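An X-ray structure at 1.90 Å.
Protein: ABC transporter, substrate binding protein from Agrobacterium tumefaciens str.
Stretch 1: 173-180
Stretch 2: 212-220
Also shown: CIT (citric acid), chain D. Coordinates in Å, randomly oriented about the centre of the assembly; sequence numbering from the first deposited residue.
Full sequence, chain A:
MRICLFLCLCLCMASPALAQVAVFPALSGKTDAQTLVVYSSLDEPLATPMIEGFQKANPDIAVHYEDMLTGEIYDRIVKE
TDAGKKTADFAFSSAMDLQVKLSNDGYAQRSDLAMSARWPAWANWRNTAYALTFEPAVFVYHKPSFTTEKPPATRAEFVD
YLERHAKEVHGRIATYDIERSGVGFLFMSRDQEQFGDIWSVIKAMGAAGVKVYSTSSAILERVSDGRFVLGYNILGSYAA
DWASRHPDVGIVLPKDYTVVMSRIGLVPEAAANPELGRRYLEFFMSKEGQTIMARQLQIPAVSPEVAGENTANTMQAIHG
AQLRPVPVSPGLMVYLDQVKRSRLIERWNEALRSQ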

# COMPACT_ATOMS: atom_id res chain seq x y z
N ILE A 173 8.87 11.85 -15.63
CA ILE A 173 8.97 10.80 -14.60
C ILE A 173 8.11 11.19 -13.43
O ILE A 173 7.79 12.37 -13.24
CB ILE A 173 10.42 10.53 -14.14
CG1 ILE A 173 11.00 11.77 -13.47
CG2 ILE A 173 11.28 10.07 -15.35
CD1 ILE A 173 12.28 11.51 -12.75
N ALA A 174 7.72 10.20 -12.65
CA ALA A 174 6.77 10.43 -11.57
C ALA A 174 7.01 9.51 -10.36
O ALA A 174 7.56 8.42 -10.48
CB ALA A 174 5.35 10.25 -12.08
N THR A 175 6.58 9.99 -9.19
CA THR A 175 6.63 9.24 -7.95
C THR A 175 5.53 9.74 -6.99
O THR A 175 4.75 10.66 -7.31
CB THR A 175 8.02 9.34 -7.29
OG1 THR A 175 8.14 8.35 -6.26
CG2 THR A 175 8.27 10.75 -6.70
N TYR A 176 5.41 9.07 -5.84
CA TYR A 176 4.45 9.48 -4.83
C TYR A 176 4.84 10.83 -4.24
O TYR A 176 6.00 11.08 -3.97
CB TYR A 176 4.41 8.48 -3.67
CG TYR A 176 3.47 7.33 -3.84
CD1 TYR A 176 3.94 6.02 -3.94
CD2 TYR A 176 2.10 7.53 -3.89
CE1 TYR A 176 3.05 4.94 -4.06
CE2 TYR A 176 1.22 6.46 -4.00
CZ TYR A 176 1.70 5.19 -4.07
OH TYR A 176 0.81 4.15 -4.17
N ASP A 177 3.84 11.67 -4.08
CA ASP A 177 3.92 12.83 -3.23
C ASP A 177 3.81 12.33 -1.79
O ASP A 177 2.72 12.00 -1.32
CB ASP A 177 2.78 13.76 -3.55
CG ASP A 177 2.83 15.05 -2.74
OD1 ASP A 177 3.59 15.14 -1.75
OD2 ASP A 177 2.11 15.97 -3.13
N ILE A 178 4.94 12.28 -1.12
CA ILE A 178 4.99 11.73 0.22
C ILE A 178 4.25 12.59 1.24
O ILE A 178 3.92 12.11 2.32
CB ILE A 178 6.41 11.39 0.68
CG1 ILE A 178 7.22 12.63 1.08
CG2 ILE A 178 7.13 10.56 -0.37
CD1 ILE A 178 8.50 12.30 1.82
N GLU A 179 3.97 13.84 0.89
CA GLU A 179 3.17 14.70 1.75
C GLU A 179 1.71 14.33 1.71
O GLU A 179 1.00 14.55 2.68
CB GLU A 179 3.32 16.18 1.35
CG GLU A 179 4.62 16.80 1.80
CD GLU A 179 4.61 18.32 1.67
OE1 GLU A 179 3.99 18.83 0.71
OE2 GLU A 179 5.23 19.00 2.53
N ARG A 180 1.26 13.77 0.60
CA ARG A 180 -0.14 13.48 0.42
C ARG A 180 -0.42 11.98 0.30
O ARG A 180 -1.55 11.56 0.47
CB ARG A 180 -0.63 14.17 -0.83
CG ARG A 180 -0.48 15.66 -0.80
CD ARG A 180 -1.53 16.32 -1.66
NE ARG A 180 -2.80 16.12 -0.96
CZ ARG A 180 -3.78 15.27 -1.31
NH1 ARG A 180 -3.72 14.54 -2.43
NH2 ARG A 180 -4.83 15.17 -0.52
N VAL A 212 4.72 14.62 -8.94
CA VAL A 212 4.35 13.81 -7.76
C VAL A 212 2.84 13.70 -7.62
O VAL A 212 2.09 14.68 -7.83
CB VAL A 212 5.02 14.32 -6.48
CG1 VAL A 212 6.56 14.25 -6.59
CG2 VAL A 212 4.58 15.71 -6.17
N TYR A 213 2.37 12.51 -7.28
CA TYR A 213 0.95 12.23 -7.20
C TYR A 213 0.64 11.49 -5.89
O TYR A 213 1.52 10.85 -5.30
CB TYR A 213 0.50 11.34 -8.39
CG TYR A 213 0.60 12.04 -9.72
CD1 TYR A 213 -0.51 12.69 -10.27
CD2 TYR A 213 1.81 12.13 -10.39
CE1 TYR A 213 -0.42 13.37 -11.47
CE2 TYR A 213 1.91 12.83 -11.60
CZ TYR A 213 0.79 13.45 -12.12
OH TYR A 213 0.86 14.14 -13.31
N SER A 214 -0.62 11.53 -5.51
CA SER A 214 -1.09 10.89 -4.30
C SER A 214 -1.41 9.40 -4.50
O SER A 214 -1.56 8.68 -3.53
CB SER A 214 -2.31 11.64 -3.75
OG SER A 214 -3.46 11.47 -4.59
N THR A 215 -1.52 8.93 -5.76
CA THR A 215 -1.92 7.56 -6.01
C THR A 215 -1.05 6.86 -7.07
O THR A 215 -0.55 7.49 -7.99
CB THR A 215 -3.40 7.52 -6.40
OG1 THR A 215 -3.57 8.11 -7.70
CG2 THR A 215 -4.30 8.27 -5.32
N SER A 216 -0.87 5.55 -6.91
CA SER A 216 -0.20 4.75 -7.92
C SER A 216 -1.00 4.77 -9.19
O SER A 216 -0.43 4.86 -10.28
CB SER A 216 0.01 3.30 -7.48
OG SER A 216 1.17 3.15 -6.68
N SER A 217 -2.33 4.71 -9.07
CA SER A 217 -3.19 4.66 -10.26
C SER A 217 -3.00 5.87 -11.17
O SER A 217 -2.97 5.71 -12.40
CB SER A 217 -4.66 4.51 -9.89
OG SER A 217 -5.03 5.59 -9.06
N ALA A 218 -2.85 7.08 -10.60
CA ALA A 218 -2.60 8.29 -11.40
C ALA A 218 -1.30 8.17 -12.20
O ALA A 218 -1.19 8.59 -13.36
CB ALA A 218 -2.56 9.56 -10.51
N ILE A 219 -0.28 7.62 -11.57
CA ILE A 219 1.01 7.46 -12.22
C ILE A 219 0.89 6.37 -13.29
O ILE A 219 1.30 6.56 -14.41
CB ILE A 219 2.11 7.16 -11.21
CG1 ILE A 219 2.33 8.36 -10.28
CG2 ILE A 219 3.41 6.75 -11.96
CD1 ILE A 219 3.22 8.05 -9.04
N LEU A 220 0.26 5.26 -12.95
CA LEU A 220 0.09 4.17 -13.89
C LEU A 220 -0.65 4.60 -15.15
O LEU A 220 -0.19 4.27 -16.26
CB LEU A 220 -0.57 2.96 -13.22
CG LEU A 220 0.39 2.19 -12.30
CD1 LEU A 220 -0.39 1.31 -11.35
CD2 LEU A 220 1.41 1.36 -13.11
C1 CIT D . -3.01 2.29 -1.69
O1 CIT D . -3.07 1.44 -0.76
O2 CIT D . -3.58 2.08 -2.78
C2 CIT D . -2.21 3.56 -1.52
C3 CIT D . -2.85 4.79 -2.19
O7 CIT D . -4.25 4.89 -1.81
C4 CIT D . -2.15 6.07 -1.74
C5 CIT D . -2.32 6.36 -0.29
O3 CIT D . -1.33 6.70 0.44
O4 CIT D . -3.48 6.29 0.15
C6 CIT D . -2.76 4.73 -3.72
O5 CIT D . -3.79 4.74 -4.45
O6 CIT D . -1.67 4.64 -4.29
O HOH W 1 0.53 15.82 -5.29

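Two backbone hydrogen bonds tie the stretches together, with the strands in parallel register, Thr175 beside Val212 and Tyr176 beside Tyr213. Tyr213 N donates to Thr175 O (3.0 Å, N-H...O angle 155°), and Tyr213 O accepts from Asp177 N (2.7 Å, 168°), so Tyr213 spends both its backbone polar groups on the first stretch. Each carbonyl also receives a CA-H...O contact: Val212 CA lies 3.2 Å from Thr175 O, and Tyr176 CA 3.3 Å from Tyr213 O.

Past the strand, Asp177 O and OD1 are satisfied within the turn, and OD2 by a water. Asp177 OD1 accepts from Glu179 N (3.0 Å, 139°), while Asp177 O accepts from Arg180 N (3.0 Å), closing a type I turn. The water bridges the stretches, donating to Asp177 OD2 (2.7 Å) and Val212 O (3.2 Å).

The Tyr176 hydroxyl is the middle of a hydrogen-bond chain: Tyr176 OH accepts from Ser216 OG (2.7 Å). Tyr176 OH in turn donates to citric acid O6 (2.5 Å). Citric acid O6 also accepts from Ser216 N (2.9 Å, 165°), so both stretches converge on one carboxyl oxygen. Ahead of the helix, Thr215 OG1 caps Ala218 N (3.2 Å, 154°).

The apolar contacts centre on Ala174: Ala174 CB lies 4.0 Å from Ile219 CG1 and 4.3 Å from Tyr213 CE2.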